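Local coordinates for beta-lactamase (Burkholderia cenocepacia, PDB 5E2G), which probably hydrolyses beta-lactams to substituted beta-amino acids and belongs to the class C beta-lactamase family, at residues A[175-178]-A[184-187]. Residues are numbered along the deposited sequence; the frame is centred on the assembly and turned at random.
Sequences RLFP and HTYI
The methyl group of Thr185 sits squarely over one face of the Phe177 ring, its CG2 lying 3.6 Å from the centroid of that ring and 10° off the normal, a CH-pi contact. CG2 of Thr185 lies within 4.0 Å of all six ring carbons of Phe177, closest to CE2 and CZ, and the two side chains cross at about a right angle. With CG2 of Thr185 anti to the backbone N, the methyl reaches the ring while OG1 stands beside that N and turns to other partners. The carbonyl O of Thr185 also meets the ring, 3.4 Å from CD2 of Phe177. Near the ring plane, the backbone N of Ile187 comes to the edge at CE2 of Phe177, and Ile187 CG1 adds a looser apolar touch to the same CE2, at 4.4 Å. No hydrogen bond links the two segments; several polar atoms of 184-187 are held from outside them. Asp228 accepts from the backbone N of His184 and pairs with Thr185 OG1, which also bonds Thr224, while Glu173 takes the N of Ile187. The chain thus folds back after helix 168-180 onto that helix's own Phe177, which also packs against Leu67 of helix 64-77, while Ile187 leans on Trp216 of helix 216-220.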
ATOM      1  N   ARG A 175      -4.446 -15.058  -8.592  1.00 19.76           N
ATOM      2  CA  ARG A 175      -5.702 -14.949  -7.865  1.00 16.36           C
ATOM      3  C   ARG A 175      -6.101 -13.491  -7.732  1.00 14.96           C
ATOM      4  O   ARG A 175      -7.053 -13.052  -8.375  1.00 17.37           O
ATOM      5  CB  ARG A 175      -5.571 -15.594  -6.488  1.00 21.15           C
ATOM      6  CG  ARG A 175      -6.857 -16.089  -5.862  1.00 29.90           C
ATOM      7  CD  ARG A 175      -6.680 -16.555  -4.382  1.00 33.61           C
ATOM      8  NE  ARG A 175      -7.914 -16.509  -3.594  1.00 31.09           N
ATOM      9  CZ  ARG A 175      -8.939 -17.347  -3.730  1.00 30.67           C
ATOM     10  NH1 ARG A 175      -8.902 -18.310  -4.643  1.00 27.63           N
ATOM     11  NH2 ARG A 175     -10.012 -17.208  -2.960  1.00 30.39           N
ATOM     12  N   LEU A 176      -5.377 -12.724  -6.914  1.00 15.90           N
ATOM     13  CA  LEU A 176      -5.830 -11.376  -6.573  1.00 14.10           C
ATOM     14  C   LEU A 176      -5.813 -10.449  -7.785  1.00 17.53           C
ATOM     15  O   LEU A 176      -6.838  -9.852  -8.130  1.00 17.04           O
ATOM     16  CB  LEU A 176      -4.978 -10.795  -5.443  1.00 19.16           C
ATOM     17  CG  LEU A 176      -5.405  -9.390  -5.003  1.00 19.64           C
ATOM     18  CD1 LEU A 176      -6.805  -9.422  -4.425  1.00 21.31           C
ATOM     19  CD2 LEU A 176      -4.443  -8.755  -4.014  1.00 19.07           C
ATOM     20  N   PHE A 177      -4.648 -10.303  -8.431  1.00 14.81           N
ATOM     21  CA  PHE A 177      -4.501  -9.342  -9.524  1.00 15.22           C
ATOM     22  C   PHE A 177      -5.485  -9.587 -10.660  1.00 15.83           C
ATOM     23  O   PHE A 177      -6.174  -8.636 -11.061  1.00 16.32           O
ATOM     24  CB  PHE A 177      -3.060  -9.353 -10.050  1.00 15.59           C
ATOM     25  CG  PHE A 177      -2.014  -8.986  -9.024  1.00 18.93           C
ATOM     26  CD1 PHE A 177      -2.347  -8.313  -7.853  1.00 14.52           C
ATOM     27  CD2 PHE A 177      -0.683  -9.311  -9.248  1.00 19.30           C
ATOM     28  CE1 PHE A 177      -1.381  -7.977  -6.933  1.00 14.26           C
ATOM     29  CE2 PHE A 177       0.287  -8.978  -8.330  1.00 16.97           C
ATOM     30  CZ  PHE A 177      -0.060  -8.310  -7.173  1.00 17.58           C
ATOM     31  N   PRO A 178      -5.616 -10.801 -11.215  1.00 18.52           N
ATOM     32  CA  PRO A 178      -6.620 -10.994 -12.275  1.00 18.20           C
ATOM     33  C   PRO A 178      -8.047 -10.802 -11.804  1.00 16.80           C
ATOM     34  O   PRO A 178      -8.911 -10.473 -12.622  1.00 19.07           O
ATOM     35  CB  PRO A 178      -6.377 -12.438 -12.742  1.00 20.58           C
ATOM     36  CG  PRO A 178      -5.659 -13.086 -11.632  1.00 20.95           C
ATOM     37  CD  PRO A 178      -4.825 -12.025 -11.001  1.00 19.07           C
ATOM     38  N   HIS A 184      -1.129  -5.681 -15.515  1.00 22.68           N
ATOM     39  CA  HIS A 184       0.253  -5.219 -15.601  1.00 18.84           C
ATOM     40  C   HIS A 184       0.802  -4.961 -14.208  1.00 19.31           C
ATOM     41  O   HIS A 184       1.424  -3.937 -13.916  1.00 18.26           O
ATOM     42  CB  HIS A 184       0.345  -4.010 -16.516  1.00 24.08           C
ATOM     43  CG  HIS A 184       0.231  -4.370 -17.963  1.00 32.75           C
ATOM     44  ND1 HIS A 184       1.274  -4.933 -18.669  1.00 37.41           N
ATOM     45  CD2 HIS A 184      -0.812  -4.299 -18.823  1.00 36.13           C
ATOM     46  CE1 HIS A 184       0.883  -5.174 -19.908  1.00 37.56           C
ATOM     47  NE2 HIS A 184      -0.377  -4.798 -20.028  1.00 38.81           N
ATOM     48  N   THR A 185       0.579  -5.938 -13.335  1.00 19.74           N
ATOM     49  CA  THR A 185       0.938  -5.871 -11.929  1.00 18.96           C
ATOM     50  C   THR A 185       1.666  -7.157 -11.574  1.00 18.20           C
ATOM     51  O   THR A 185       1.178  -8.247 -11.885  1.00 18.00           O
ATOM     52  CB  THR A 185      -0.309  -5.692 -11.052  1.00 16.64           C
ATOM     53  OG1 THR A 185      -1.002  -4.503 -11.442  1.00 18.34           O
ATOM     54  CG2 THR A 185       0.073  -5.585  -9.592  1.00 15.40           C
ATOM     55  N   TYR A 186       2.831  -7.034 -10.940  1.00 18.53           N
ATOM     56  CA  TYR A 186       3.697  -8.185 -10.718  1.00 19.54           C
ATOM     57  C   TYR A 186       4.326  -8.151  -9.337  1.00 17.29           C
ATOM     58  O   TYR A 186       4.678  -7.086  -8.829  1.00 18.49           O
ATOM     59  CB  TYR A 186       4.817  -8.249 -11.767  1.00 22.21           C
ATOM     60  CG  TYR A 186       4.305  -8.084 -13.173  1.00 23.89           C
ATOM     61  CD1 TYR A 186       3.631  -9.121 -13.811  1.00 27.47           C
ATOM     62  CD2 TYR A 186       4.474  -6.888 -13.855  1.00 22.95           C
ATOM     63  CE1 TYR A 186       3.148  -8.976 -15.097  1.00 27.89           C
ATOM     64  CE2 TYR A 186       4.001  -6.734 -15.143  1.00 24.45           C
ATOM     65  CZ  TYR A 186       3.334  -7.779 -15.757  1.00 25.59           C
ATOM     66  OH  TYR A 186       2.854  -7.623 -17.035  1.00 26.95           O
ATOM     67  N   ILE A 187       4.468  -9.331  -8.739  1.00 16.93           N
ATOM     68  CA  ILE A 187       5.478  -9.517  -7.706  1.00 17.01           C
ATOM     69  C   ILE A 187       6.824  -9.809  -8.351  1.00 22.52           C
ATOM     70  O   ILE A 187       7.848  -9.211  -8.002  1.00 22.97           O
ATOM     71  CB  ILE A 187       5.058 -10.643  -6.742  1.00 19.82           C
ATOM     72  CG1 ILE A 187       3.764 -10.279  -6.011  1.00 23.43           C
ATOM     73  CG2 ILE A 187       6.165 -10.948  -5.752  1.00 19.05           C
ATOM     74  CD1 ILE A 187       3.867  -9.027  -5.174  1.00 25.44           C
TER